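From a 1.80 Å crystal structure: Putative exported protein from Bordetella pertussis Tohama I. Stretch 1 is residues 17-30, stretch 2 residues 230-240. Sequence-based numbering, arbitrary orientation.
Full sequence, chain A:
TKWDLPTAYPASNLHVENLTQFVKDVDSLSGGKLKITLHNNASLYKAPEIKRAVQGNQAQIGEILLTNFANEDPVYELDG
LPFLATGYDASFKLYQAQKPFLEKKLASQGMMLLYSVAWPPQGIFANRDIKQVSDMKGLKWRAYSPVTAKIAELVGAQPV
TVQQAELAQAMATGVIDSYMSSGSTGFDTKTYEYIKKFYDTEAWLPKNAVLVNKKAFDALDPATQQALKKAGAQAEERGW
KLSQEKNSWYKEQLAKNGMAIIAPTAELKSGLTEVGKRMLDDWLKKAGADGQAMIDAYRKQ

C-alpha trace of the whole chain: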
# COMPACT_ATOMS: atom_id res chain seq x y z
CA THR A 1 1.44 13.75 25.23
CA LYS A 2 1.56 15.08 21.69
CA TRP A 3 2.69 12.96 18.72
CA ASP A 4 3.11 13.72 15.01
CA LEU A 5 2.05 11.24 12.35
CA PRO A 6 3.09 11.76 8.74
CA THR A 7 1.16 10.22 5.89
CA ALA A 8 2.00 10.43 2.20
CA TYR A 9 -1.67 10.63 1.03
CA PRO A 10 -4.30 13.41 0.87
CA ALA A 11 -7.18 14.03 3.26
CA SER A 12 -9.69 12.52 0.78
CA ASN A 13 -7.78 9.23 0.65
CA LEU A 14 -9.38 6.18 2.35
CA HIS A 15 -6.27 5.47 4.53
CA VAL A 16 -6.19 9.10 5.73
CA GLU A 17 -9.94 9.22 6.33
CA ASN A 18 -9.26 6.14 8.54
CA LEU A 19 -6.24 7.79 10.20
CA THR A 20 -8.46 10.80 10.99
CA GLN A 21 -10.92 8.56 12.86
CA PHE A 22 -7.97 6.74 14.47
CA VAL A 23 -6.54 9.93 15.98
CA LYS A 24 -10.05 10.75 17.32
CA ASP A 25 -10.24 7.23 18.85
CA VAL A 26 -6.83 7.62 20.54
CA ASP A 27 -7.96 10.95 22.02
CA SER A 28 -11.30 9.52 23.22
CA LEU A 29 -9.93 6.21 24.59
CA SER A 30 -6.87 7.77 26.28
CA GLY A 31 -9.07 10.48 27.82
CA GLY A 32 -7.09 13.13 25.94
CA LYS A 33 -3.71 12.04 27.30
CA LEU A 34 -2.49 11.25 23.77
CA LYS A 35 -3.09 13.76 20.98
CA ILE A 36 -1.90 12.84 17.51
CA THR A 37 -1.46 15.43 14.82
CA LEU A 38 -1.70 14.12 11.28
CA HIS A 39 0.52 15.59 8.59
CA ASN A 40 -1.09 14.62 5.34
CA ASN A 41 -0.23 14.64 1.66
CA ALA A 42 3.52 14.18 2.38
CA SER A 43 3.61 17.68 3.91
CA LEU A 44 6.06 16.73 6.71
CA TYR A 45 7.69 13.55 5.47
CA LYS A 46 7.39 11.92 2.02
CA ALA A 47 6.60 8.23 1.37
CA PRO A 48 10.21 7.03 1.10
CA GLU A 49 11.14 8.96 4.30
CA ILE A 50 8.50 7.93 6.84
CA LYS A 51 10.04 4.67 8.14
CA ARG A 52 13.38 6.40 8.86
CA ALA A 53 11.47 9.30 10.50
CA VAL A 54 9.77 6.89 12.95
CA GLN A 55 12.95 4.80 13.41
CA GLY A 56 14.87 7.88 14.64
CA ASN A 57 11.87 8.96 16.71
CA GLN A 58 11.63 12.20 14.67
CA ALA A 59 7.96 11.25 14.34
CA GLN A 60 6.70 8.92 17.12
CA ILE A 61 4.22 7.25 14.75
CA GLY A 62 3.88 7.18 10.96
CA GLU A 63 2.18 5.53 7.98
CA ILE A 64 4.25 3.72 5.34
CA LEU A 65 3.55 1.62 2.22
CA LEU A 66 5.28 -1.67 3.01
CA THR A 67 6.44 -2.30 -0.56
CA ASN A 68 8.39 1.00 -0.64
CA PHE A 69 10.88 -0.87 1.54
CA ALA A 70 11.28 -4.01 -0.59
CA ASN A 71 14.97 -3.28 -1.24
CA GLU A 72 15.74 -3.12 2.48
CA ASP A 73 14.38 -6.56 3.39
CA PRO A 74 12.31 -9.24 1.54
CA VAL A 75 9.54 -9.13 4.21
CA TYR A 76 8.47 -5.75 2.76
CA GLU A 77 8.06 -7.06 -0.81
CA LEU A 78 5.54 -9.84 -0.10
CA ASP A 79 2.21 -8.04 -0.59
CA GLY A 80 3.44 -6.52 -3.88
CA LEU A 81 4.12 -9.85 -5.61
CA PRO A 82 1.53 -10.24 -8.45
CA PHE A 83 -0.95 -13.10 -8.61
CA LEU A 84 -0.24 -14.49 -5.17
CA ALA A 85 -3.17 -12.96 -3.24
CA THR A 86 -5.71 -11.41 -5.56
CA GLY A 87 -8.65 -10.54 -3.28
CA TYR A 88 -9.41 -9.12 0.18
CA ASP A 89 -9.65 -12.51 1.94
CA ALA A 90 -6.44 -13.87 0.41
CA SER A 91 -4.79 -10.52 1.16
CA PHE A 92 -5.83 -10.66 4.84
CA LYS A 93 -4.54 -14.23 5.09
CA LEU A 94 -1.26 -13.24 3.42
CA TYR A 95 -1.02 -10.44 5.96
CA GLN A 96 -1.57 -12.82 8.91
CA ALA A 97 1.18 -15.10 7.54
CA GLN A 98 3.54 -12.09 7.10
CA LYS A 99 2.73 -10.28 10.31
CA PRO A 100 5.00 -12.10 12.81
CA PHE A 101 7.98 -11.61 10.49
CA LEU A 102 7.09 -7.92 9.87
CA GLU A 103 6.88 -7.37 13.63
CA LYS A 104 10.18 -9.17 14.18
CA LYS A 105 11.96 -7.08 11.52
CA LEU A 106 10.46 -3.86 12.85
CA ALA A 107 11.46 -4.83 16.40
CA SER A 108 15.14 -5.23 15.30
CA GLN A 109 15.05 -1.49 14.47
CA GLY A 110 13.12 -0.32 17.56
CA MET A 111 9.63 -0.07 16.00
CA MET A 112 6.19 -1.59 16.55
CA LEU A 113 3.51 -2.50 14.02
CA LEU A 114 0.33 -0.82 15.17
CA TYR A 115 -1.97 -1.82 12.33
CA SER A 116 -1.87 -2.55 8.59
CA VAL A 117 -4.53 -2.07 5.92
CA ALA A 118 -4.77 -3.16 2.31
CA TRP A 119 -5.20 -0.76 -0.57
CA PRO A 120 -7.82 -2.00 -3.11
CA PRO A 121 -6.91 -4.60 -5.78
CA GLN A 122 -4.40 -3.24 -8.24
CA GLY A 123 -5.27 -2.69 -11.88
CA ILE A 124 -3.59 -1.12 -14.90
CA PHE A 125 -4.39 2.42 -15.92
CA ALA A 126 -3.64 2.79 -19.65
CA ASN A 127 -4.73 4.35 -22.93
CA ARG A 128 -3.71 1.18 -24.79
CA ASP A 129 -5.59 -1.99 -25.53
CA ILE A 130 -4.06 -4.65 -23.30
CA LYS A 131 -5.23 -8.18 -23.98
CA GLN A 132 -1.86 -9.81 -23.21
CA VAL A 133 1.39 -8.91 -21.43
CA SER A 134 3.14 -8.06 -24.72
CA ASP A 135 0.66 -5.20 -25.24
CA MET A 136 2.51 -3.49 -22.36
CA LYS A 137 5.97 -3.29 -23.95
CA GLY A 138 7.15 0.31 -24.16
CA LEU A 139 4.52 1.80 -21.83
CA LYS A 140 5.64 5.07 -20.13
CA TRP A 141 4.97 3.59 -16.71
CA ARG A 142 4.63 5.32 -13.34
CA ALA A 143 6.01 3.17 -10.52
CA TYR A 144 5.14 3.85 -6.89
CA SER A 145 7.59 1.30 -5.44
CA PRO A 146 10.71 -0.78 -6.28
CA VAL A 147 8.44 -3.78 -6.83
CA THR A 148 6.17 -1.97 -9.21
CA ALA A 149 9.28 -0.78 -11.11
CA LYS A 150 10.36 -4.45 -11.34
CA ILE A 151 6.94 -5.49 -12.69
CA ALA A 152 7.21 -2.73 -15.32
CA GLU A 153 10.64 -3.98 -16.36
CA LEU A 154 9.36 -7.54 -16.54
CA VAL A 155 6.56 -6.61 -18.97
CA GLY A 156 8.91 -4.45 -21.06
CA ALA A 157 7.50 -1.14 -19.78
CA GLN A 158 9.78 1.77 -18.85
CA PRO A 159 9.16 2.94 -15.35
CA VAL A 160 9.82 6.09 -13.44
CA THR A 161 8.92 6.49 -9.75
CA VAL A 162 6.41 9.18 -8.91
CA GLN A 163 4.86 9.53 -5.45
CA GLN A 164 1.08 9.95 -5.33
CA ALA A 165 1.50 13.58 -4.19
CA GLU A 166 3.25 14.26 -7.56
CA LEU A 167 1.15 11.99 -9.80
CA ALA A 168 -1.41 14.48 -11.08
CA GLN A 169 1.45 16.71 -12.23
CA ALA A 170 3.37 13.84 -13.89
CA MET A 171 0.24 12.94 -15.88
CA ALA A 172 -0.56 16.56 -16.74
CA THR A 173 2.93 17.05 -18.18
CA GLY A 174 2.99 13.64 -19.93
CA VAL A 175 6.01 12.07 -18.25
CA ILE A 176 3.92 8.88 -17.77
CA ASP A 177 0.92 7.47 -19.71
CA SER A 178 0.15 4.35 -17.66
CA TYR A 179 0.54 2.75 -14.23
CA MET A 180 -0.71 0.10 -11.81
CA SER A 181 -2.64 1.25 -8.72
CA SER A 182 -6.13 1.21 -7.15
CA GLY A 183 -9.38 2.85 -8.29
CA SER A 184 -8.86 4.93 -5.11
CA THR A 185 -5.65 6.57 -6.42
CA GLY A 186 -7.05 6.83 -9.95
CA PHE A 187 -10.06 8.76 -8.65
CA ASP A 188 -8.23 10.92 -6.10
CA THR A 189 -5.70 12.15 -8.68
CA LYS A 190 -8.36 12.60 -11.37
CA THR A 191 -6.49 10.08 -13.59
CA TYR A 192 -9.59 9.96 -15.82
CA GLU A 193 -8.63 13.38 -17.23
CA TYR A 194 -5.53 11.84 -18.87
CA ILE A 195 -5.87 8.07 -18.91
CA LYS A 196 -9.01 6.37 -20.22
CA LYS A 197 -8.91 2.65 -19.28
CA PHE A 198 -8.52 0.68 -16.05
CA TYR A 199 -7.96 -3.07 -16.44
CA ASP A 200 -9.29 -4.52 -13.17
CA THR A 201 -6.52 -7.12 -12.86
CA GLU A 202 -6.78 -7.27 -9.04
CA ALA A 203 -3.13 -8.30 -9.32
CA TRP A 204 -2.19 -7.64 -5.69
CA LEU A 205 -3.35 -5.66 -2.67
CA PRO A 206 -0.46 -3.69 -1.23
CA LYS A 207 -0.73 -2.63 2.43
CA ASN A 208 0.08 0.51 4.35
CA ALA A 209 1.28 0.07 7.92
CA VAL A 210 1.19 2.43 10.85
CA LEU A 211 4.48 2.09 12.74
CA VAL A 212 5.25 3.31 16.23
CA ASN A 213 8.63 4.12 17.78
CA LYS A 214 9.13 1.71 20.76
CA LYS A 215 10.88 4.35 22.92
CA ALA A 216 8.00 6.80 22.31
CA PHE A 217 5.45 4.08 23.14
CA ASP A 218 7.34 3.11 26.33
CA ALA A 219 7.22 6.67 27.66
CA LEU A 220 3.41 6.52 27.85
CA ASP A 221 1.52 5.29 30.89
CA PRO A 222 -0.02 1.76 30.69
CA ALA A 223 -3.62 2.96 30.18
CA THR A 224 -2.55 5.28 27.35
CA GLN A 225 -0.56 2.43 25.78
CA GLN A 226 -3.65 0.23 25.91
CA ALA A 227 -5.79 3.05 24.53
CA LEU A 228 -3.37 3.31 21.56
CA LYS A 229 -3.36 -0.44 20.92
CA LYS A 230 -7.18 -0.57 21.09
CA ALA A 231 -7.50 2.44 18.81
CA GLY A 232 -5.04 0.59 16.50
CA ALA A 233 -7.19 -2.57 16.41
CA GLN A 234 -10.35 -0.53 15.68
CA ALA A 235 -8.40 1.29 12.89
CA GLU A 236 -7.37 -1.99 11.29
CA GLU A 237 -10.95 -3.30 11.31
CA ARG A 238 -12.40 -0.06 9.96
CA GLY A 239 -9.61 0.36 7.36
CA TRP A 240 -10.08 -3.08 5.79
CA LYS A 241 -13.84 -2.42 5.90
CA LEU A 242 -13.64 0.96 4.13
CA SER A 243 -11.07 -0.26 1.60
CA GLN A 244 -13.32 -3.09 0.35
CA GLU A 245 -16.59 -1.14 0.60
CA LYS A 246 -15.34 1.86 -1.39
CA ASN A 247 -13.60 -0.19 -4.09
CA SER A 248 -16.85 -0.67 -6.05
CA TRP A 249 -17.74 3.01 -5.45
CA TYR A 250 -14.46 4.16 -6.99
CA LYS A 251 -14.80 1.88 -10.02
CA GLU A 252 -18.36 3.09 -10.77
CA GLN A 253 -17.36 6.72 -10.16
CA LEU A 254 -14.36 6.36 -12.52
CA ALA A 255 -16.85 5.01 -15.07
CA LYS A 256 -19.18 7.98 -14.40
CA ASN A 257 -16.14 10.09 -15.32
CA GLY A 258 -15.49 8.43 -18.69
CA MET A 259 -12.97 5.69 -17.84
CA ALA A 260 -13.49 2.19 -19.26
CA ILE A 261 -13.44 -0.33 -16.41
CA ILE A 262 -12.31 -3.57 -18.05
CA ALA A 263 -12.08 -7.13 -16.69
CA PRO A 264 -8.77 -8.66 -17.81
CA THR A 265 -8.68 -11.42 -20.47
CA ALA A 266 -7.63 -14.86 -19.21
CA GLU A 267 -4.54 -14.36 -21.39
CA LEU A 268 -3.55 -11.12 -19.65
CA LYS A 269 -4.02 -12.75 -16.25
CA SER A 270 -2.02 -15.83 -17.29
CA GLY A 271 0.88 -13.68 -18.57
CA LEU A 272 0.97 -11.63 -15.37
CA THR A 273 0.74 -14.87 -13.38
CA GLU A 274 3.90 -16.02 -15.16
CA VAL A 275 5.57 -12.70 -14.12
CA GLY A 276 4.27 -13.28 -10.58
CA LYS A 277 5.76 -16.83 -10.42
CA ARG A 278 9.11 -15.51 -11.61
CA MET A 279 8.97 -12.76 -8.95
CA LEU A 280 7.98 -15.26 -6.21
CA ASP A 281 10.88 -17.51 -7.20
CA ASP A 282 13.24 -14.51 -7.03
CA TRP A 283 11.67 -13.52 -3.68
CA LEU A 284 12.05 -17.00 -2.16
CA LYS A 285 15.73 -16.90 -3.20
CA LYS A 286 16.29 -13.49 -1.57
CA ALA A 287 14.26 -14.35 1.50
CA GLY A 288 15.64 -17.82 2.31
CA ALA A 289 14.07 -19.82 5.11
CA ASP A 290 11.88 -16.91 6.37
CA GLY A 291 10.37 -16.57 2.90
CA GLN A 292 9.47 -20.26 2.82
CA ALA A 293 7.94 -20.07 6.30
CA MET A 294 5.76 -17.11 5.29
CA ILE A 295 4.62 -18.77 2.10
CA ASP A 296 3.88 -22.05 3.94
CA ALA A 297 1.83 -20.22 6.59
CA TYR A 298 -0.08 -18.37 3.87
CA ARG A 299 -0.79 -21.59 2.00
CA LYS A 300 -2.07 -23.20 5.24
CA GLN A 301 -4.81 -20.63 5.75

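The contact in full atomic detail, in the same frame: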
# COMPACT_ATOMS: atom_id res chain seq x y z
N GLU A 17 -8.62 9.24 5.71
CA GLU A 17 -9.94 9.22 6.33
C GLU A 17 -9.92 8.30 7.56
O GLU A 17 -10.38 8.68 8.63
CB GLU A 17 -11.02 8.76 5.35
CG GLU A 17 -12.43 8.71 5.97
CD GLU A 17 -13.52 8.30 4.96
OE1 GLU A 17 -14.70 8.10 5.37
OE2 GLU A 17 -13.19 8.17 3.76
N ASN A 18 -9.35 7.10 7.41
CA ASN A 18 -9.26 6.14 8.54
C ASN A 18 -8.35 6.68 9.64
O ASN A 18 -8.65 6.56 10.85
CB ASN A 18 -8.74 4.77 8.06
CG ASN A 18 -8.91 3.68 9.07
OD1 ASN A 18 -9.95 3.56 9.73
ND2 ASN A 18 -7.91 2.83 9.20
N LEU A 19 -7.21 7.25 9.23
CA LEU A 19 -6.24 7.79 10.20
C LEU A 19 -6.88 8.91 11.03
O LEU A 19 -6.57 9.07 12.22
CB LEU A 19 -4.99 8.34 9.50
CG LEU A 19 -3.95 7.30 9.09
CD1 LEU A 19 -3.00 7.91 8.03
CD2 LEU A 19 -3.16 6.84 10.30
N THR A 20 -7.73 9.69 10.37
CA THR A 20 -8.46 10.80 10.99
C THR A 20 -9.38 10.29 12.11
O THR A 20 -9.39 10.83 13.22
CB THR A 20 -9.18 11.66 9.93
OG1 THR A 20 -8.21 12.26 9.06
CG2 THR A 20 -10.01 12.78 10.56
N GLN A 21 -10.10 9.21 11.83
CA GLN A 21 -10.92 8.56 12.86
C GLN A 21 -10.06 7.93 13.96
O GLN A 21 -10.42 7.97 15.14
CB GLN A 21 -11.86 7.52 12.26
CG GLN A 21 -12.93 6.99 13.23
CD GLN A 21 -13.69 8.10 13.96
OE1 GLN A 21 -13.64 8.21 15.19
NE2 GLN A 21 -14.39 8.94 13.20
N PHE A 22 -8.93 7.34 13.55
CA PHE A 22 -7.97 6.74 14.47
C PHE A 22 -7.49 7.76 15.49
O PHE A 22 -7.49 7.47 16.70
CB PHE A 22 -6.78 6.17 13.68
CG PHE A 22 -5.57 5.85 14.51
CD1 PHE A 22 -5.58 4.81 15.42
CD2 PHE A 22 -4.39 6.59 14.36
CE1 PHE A 22 -4.46 4.50 16.19
CE2 PHE A 22 -3.26 6.32 15.15
CZ PHE A 22 -3.29 5.26 16.05
N VAL A 23 -7.09 8.95 15.04
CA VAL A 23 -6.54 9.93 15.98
C VAL A 23 -7.64 10.38 16.97
O VAL A 23 -7.35 10.58 18.16
CB VAL A 23 -5.78 11.13 15.30
CG1 VAL A 23 -4.58 10.67 14.53
CG2 VAL A 23 -6.69 11.93 14.40
N LYS A 24 -8.87 10.51 16.48
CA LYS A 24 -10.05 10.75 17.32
C LYS A 24 -10.29 9.62 18.34
O LYS A 24 -10.63 9.90 19.48
CB LYS A 24 -11.31 10.93 16.46
CG LYS A 24 -11.29 12.15 15.54
CD LYS A 24 -12.59 12.30 14.79
CE LYS A 24 -12.50 13.47 13.80
NZ LYS A 24 -13.71 13.60 12.93
N ASP A 25 -10.12 8.36 17.93
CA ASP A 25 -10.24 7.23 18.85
C ASP A 25 -9.15 7.23 19.93
O ASP A 25 -9.43 6.90 21.08
CB ASP A 25 -10.21 5.89 18.09
CG ASP A 25 -11.47 5.64 17.25
OD1 ASP A 25 -12.43 6.45 17.30
OD2 ASP A 25 -11.49 4.62 16.52
N VAL A 26 -7.92 7.58 19.56
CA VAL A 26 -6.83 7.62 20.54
C VAL A 26 -7.08 8.70 21.59
O VAL A 26 -6.84 8.48 22.78
CB VAL A 26 -5.44 7.86 19.90
CG1 VAL A 26 -4.35 7.92 20.99
CG2 VAL A 26 -5.11 6.77 18.90
N ASP A 27 -7.55 9.86 21.14
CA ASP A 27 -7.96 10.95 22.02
C ASP A 27 -9.06 10.45 22.97
O ASP A 27 -8.89 10.49 24.20
CB ASP A 27 -8.42 12.14 21.16
CG ASP A 27 -8.57 13.43 21.95
OD1 ASP A 27 -7.98 13.58 23.03
OD2 ASP A 27 -9.29 14.32 21.46
N SER A 28 -10.15 9.95 22.41
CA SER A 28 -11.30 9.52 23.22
C SER A 28 -10.96 8.39 24.20
O SER A 28 -11.28 8.49 25.39
CB SER A 28 -12.47 9.11 22.33
OG SER A 28 -13.55 8.64 23.13
N LEU A 29 -10.29 7.35 23.72
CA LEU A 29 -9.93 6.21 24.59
C LEU A 29 -8.87 6.55 25.65
O LEU A 29 -8.90 5.97 26.74
CB LEU A 29 -9.47 5.00 23.77
CG LEU A 29 -10.52 4.28 22.90
CD1 LEU A 29 -9.86 3.41 21.82
CD2 LEU A 29 -11.45 3.43 23.77
N SER A 30 -7.94 7.45 25.33
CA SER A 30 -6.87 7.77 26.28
C SER A 30 -7.29 8.91 27.22
O SER A 30 -6.51 9.36 28.07
CB SER A 30 -5.59 8.17 25.55
OG SER A 30 -5.72 9.48 25.02
N LYS A 230 -5.76 -0.35 21.42
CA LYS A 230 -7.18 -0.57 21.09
C LYS A 230 -7.63 0.30 19.93
O LYS A 230 -8.39 -0.16 19.05
CB LYS A 230 -8.09 -0.36 22.31
CG LYS A 230 -7.73 -1.31 23.44
CD LYS A 230 -8.39 -0.92 24.77
CE LYS A 230 -9.52 -1.87 25.12
NZ LYS A 230 -9.85 -1.80 26.58
N ALA A 231 -7.17 1.55 19.92
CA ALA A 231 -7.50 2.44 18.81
C ALA A 231 -6.91 1.84 17.51
O ALA A 231 -7.55 1.89 16.46
CB ALA A 231 -6.94 3.82 19.05
N GLY A 232 -5.72 1.27 17.63
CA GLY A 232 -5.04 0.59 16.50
C GLY A 232 -5.85 -0.57 15.94
O GLY A 232 -6.03 -0.66 14.71
N ALA A 233 -6.32 -1.45 16.82
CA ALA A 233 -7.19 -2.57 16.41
C ALA A 233 -8.48 -2.13 15.72
O ALA A 233 -8.86 -2.69 14.68
CB ALA A 233 -7.51 -3.52 17.61
N GLN A 234 -9.15 -1.13 16.30
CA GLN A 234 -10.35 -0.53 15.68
C GLN A 234 -10.00 0.02 14.30
O GLN A 234 -10.77 -0.17 13.35
CB GLN A 234 -10.95 0.58 16.57
CG GLN A 234 -11.47 0.02 17.90
CD GLN A 234 -11.99 1.07 18.90
OE1 GLN A 234 -12.06 2.29 18.62
NE2 GLN A 234 -12.35 0.60 20.08
N ALA A 235 -8.84 0.68 14.18
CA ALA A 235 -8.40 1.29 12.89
C ALA A 235 -8.18 0.23 11.82
O ALA A 235 -8.52 0.44 10.65
CB ALA A 235 -7.13 2.12 13.08
N GLU A 236 -7.57 -0.90 12.22
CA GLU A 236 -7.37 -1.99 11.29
C GLU A 236 -8.68 -2.54 10.78
O GLU A 236 -8.82 -2.75 9.59
CB GLU A 236 -6.56 -3.13 11.88
CG GLU A 236 -5.99 -4.06 10.79
CD GLU A 236 -4.96 -5.02 11.33
OE1 GLU A 236 -3.79 -4.61 11.49
OE2 GLU A 236 -5.32 -6.21 11.57
N GLU A 237 -9.63 -2.78 11.68
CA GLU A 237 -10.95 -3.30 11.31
C GLU A 237 -11.68 -2.36 10.36
O GLU A 237 -12.17 -2.78 9.29
CB GLU A 237 -11.81 -3.55 12.58
CG GLU A 237 -13.22 -4.06 12.28
CD GLU A 237 -13.77 -5.04 13.31
OE1 GLU A 237 -13.00 -5.90 13.81
OE2 GLU A 237 -14.99 -4.97 13.60
N ARG A 238 -11.73 -1.09 10.75
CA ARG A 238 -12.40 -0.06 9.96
C ARG A 238 -11.71 0.13 8.61
O ARG A 238 -12.39 0.36 7.62
CB ARG A 238 -12.43 1.27 10.73
CG ARG A 238 -13.17 2.43 10.02
CD ARG A 238 -12.99 3.77 10.75
NE ARG A 238 -12.95 3.60 12.18
CZ ARG A 238 -11.91 3.83 12.99
NH1 ARG A 238 -10.71 4.27 12.56
NH2 ARG A 238 -12.10 3.61 14.28
N GLY A 239 -10.38 0.09 8.58
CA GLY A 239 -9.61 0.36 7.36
C GLY A 239 -9.84 -0.73 6.31
O GLY A 239 -10.05 -0.43 5.11
N TRP A 240 -9.80 -1.98 6.73
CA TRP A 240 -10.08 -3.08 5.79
C TRP A 240 -11.52 -2.98 5.28
O TRP A 240 -11.78 -3.20 4.09
CB TRP A 240 -9.83 -4.45 6.44
CG TRP A 240 -8.38 -4.79 6.50
CD1 TRP A 240 -7.46 -4.35 7.42
CD2 TRP A 240 -7.67 -5.64 5.59
NE1 TRP A 240 -6.22 -4.88 7.13
CE2 TRP A 240 -6.32 -5.67 6.01
CE3 TRP A 240 -8.05 -6.40 4.47
CZ2 TRP A 240 -5.34 -6.41 5.33
CZ3 TRP A 240 -7.06 -7.14 3.79
CH2 TRP A 240 -5.74 -7.14 4.22
O HOH W 1 -9.32 3.84 15.48

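How do two helices more than 200 residues apart in sequence lie against each other? They run roughly antiparallel, at 151° between their N-to-C directions, and their axes approach to 8.9 Å. At the three closest backbone pairs the second helix carries alanine or glycine: Val26 CA lies 5.5 Å from Ala231 CA, Phe22 CA 5.7 Å from Ala235 CA, and Asn18 CA 5.9 Å from Gly239 CA.

What fills the apolar part? The methyl of Ala231 is a knob in a hole formed by Phe22, Asp25, Val26 and Leu29. Its CB is 3.5 Å from Val26 CG2, 3.8 Å from Phe22 CE1 and 4.0 Å from Leu29 CD1. The CA-to-CB bond of Phe22 points sideways, but its ring comes nearer, bringing CD1 to 3.9 Å from Ala235 CB, while its edge meets the backbone at Gly232 N, 3.8 Å from CE1.

How is the polar end held? Asn18 uses both ends of its amide: ND2 donates to Ala235 O at 2.9 Å, a nearly straight bond, and OD1 accepts from Arg238 NH1 at 3.0 Å. The same amide packs close to Gly239: Asn18 ND2 is 3.5 Å from Gly239 CA, and a CB modelled on that glycine would clash with ND2.

What does the charge on Arg238 meet? Its NH2 forms a salt bridge with Asp25 OD2 at 2.5 Å; the hydrogen bond within it is weak, bent to 126° despite the short distance. Asn18 and Asp25 both approach the guanidinium at its edge, where the N-H groups point, whereas Gln21 CG lies over one face, 3.3 Å from Arg238 CZ.

Does water take part? One molecule donates to Asp25 OD2 at 2.5 Å and to Ala231 O at 2.8 Å, and accepts from Arg238 NH1 at 3.3 Å, thereby linking the salt bridge to the backbone beside the Ala231 knob.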